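Local coordinates for protein mandalate racemase/muconate lactonizing enzyme (Unidentified, PDB 4E4U) that probably acts as an isomerase of the mandelate racemase/muconate lactonizing group of the enolase superfamily, with no substrate established, at residues K27-T30 against I34-V37. Numbering follows the deposited sequence.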
loop_
_atom_site.group_PDB
_atom_site.type_symbol
_atom_site.label_atom_id
_atom_site.label_comp_id
_atom_site.label_asym_id
_atom_site.label_seq_id
_atom_site.Cartn_x
_atom_site.Cartn_y
_atom_site.Cartn_z
ATOM N N LYS A 27 29.144 -31.332 -23.431
ATOM C CA LYS A 27 30.053 -32.201 -22.690
ATOM C C LYS A 27 31.340 -31.447 -22.388
ATOM O O LYS A 27 31.980 -30.911 -23.293
ATOM C CB LYS A 27 30.341 -33.489 -23.468
ATOM C CG LYS A 27 29.157 -34.445 -23.520
ATOM C CD LYS A 27 29.473 -35.721 -24.308
ATOM C CE LYS A 27 30.548 -36.567 -23.633
ATOM N NZ LYS A 27 30.867 -37.799 -24.397
ATOM N N LEU A 28 31.696 -31.384 -21.107
ATOM C CA LEU A 28 32.918 -30.717 -20.673
ATOM C C LEU A 28 33.938 -31.739 -20.228
ATOM O O LEU A 28 33.584 -32.773 -19.656
ATOM C CB LEU A 28 32.628 -29.794 -19.493
ATOM C CG LEU A 28 31.556 -28.730 -19.698
ATOM C CD1 LEU A 28 31.423 -27.883 -18.442
ATOM C CD2 LEU A 28 31.908 -27.872 -20.904
ATOM N N LYS A 29 35.211 -31.456 -20.473
ATOM C CA LYS A 29 36.269 -32.301 -19.940
ATOM C C LYS A 29 37.268 -31.446 -19.173
ATOM O O LYS A 29 37.547 -30.301 -19.552
ATOM C CB LYS A 29 36.967 -33.094 -21.049
ATOM C CG LYS A 29 37.663 -34.357 -20.549
ATOM C CD LYS A 29 38.100 -35.259 -21.696
ATOM C CE LYS A 29 38.379 -36.678 -21.203
ATOM N NZ LYS A 29 39.729 -37.159 -21.604
ATOM N N THR A 30 37.780 -31.998 -18.078
ATOM C CA THR A 30 38.789 -31.318 -17.279
ATOM C C THR A 30 40.194 -31.727 -17.702
ATOM O O THR A 30 40.375 -32.696 -18.454
ATOM C CB THR A 30 38.646 -31.645 -15.793
ATOM O OG1 THR A 30 38.939 -33.033 -15.583
ATOM C CG2 THR A 30 37.238 -31.326 -15.296
ATOM N N ILE A 34 38.165 -35.707 -16.075
ATOM C CA ILE A 34 36.793 -35.905 -15.611
ATOM C C ILE A 34 35.825 -35.293 -16.620
ATOM O O ILE A 34 36.038 -34.174 -17.091
ATOM C CB ILE A 34 36.556 -35.312 -14.201
ATOM C CG1 ILE A 34 37.639 -35.786 -13.227
ATOM C CG2 ILE A 34 35.172 -35.694 -13.680
ATOM C CD1 ILE A 34 37.320 -35.501 -11.760
ATOM N N GLU A 35 34.776 -36.035 -16.966
ATOM C CA GLU A 35 33.797 -35.575 -17.944
ATOM C C GLU A 35 32.509 -35.179 -17.255
ATOM O O GLU A 35 32.062 -35.865 -16.335
ATOM C CB GLU A 35 33.468 -36.687 -18.937
ATOM C CG GLU A 35 34.581 -37.078 -19.882
ATOM C CD GLU A 35 34.040 -37.788 -21.106
ATOM O OE1 GLU A 35 33.186 -38.689 -20.944
ATOM O OE2 GLU A 35 34.452 -37.427 -22.229
ATOM N N GLY A 36 31.903 -34.083 -17.705
ATOM C CA GLY A 36 30.590 -33.693 -17.222
ATOM C C GLY A 36 29.657 -33.414 -18.383
ATOM O O GLY A 36 30.097 -32.962 -19.439
ATOM N N VAL A 37 28.367 -33.678 -18.195
ATOM C CA VAL A 37 27.386 -33.433 -19.246
ATOM C C VAL A 37 26.282 -32.502 -18.743
ATOM O O VAL A 37 25.943 -32.511 -17.561
ATOM C CB VAL A 37 26.808 -34.762 -19.795
ATOM C CG1 VAL A 37 25.978 -35.478 -18.733
ATOM C CG2 VAL A 37 26.000 -34.528 -21.071
HETATM O O HOH W 1 33.355 -34.993 -22.004
#
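Ile34 and Thr30 meet beside the turn of the antiparallel beta hairpin formed by strands 22-30 and 35-40. The hairpin belongs to the three-stranded sheet of the N-terminal domain, as in other enolase-superfamily members.

The Ile34 backbone N donates to Thr30 OG1 at 2.8 Å, and its O accepts from Thr30 N at 3.0 Å. Thr30 OG1 sits between its own backbone N and carbonyl carbon (chi1 66°), which turns the hydroxyl to Ile34. The same oxygen is hydrogen-bonded to Asp32 in the turn, so two partners fix its rotation. Ile34 CB lies 3.6 Å from Thr30 OG1, and the Ile34 side chain also packs on helix 88-109.

Further along, Leu28 and Gly36 form a hydrogen-bonded pair through two backbone bonds, each with an N-H...O angle of 165°. Leu28 packs on Ala100 of helix 88-109, on the sheet face away from the lysines.

Lys27, Lys29, Glu35 and Val37 share the other face. Glu35 CG lies 4.0 Å from Lys29 CE, an aliphatic contact between crossing side chains. Lys27 CG touches Val37 CG2 at 4.0 Å. The Lys27 chain then bends at chi3 (65°), and NZ ends 4.2 Å from Glu35 OE2. That is too long for a salt bridge, though the opposite charges probably attract. A water links the carboxylate to the backbone: it donates to Leu28 O at 3.2 Å and, weakly, to Glu35 OE2.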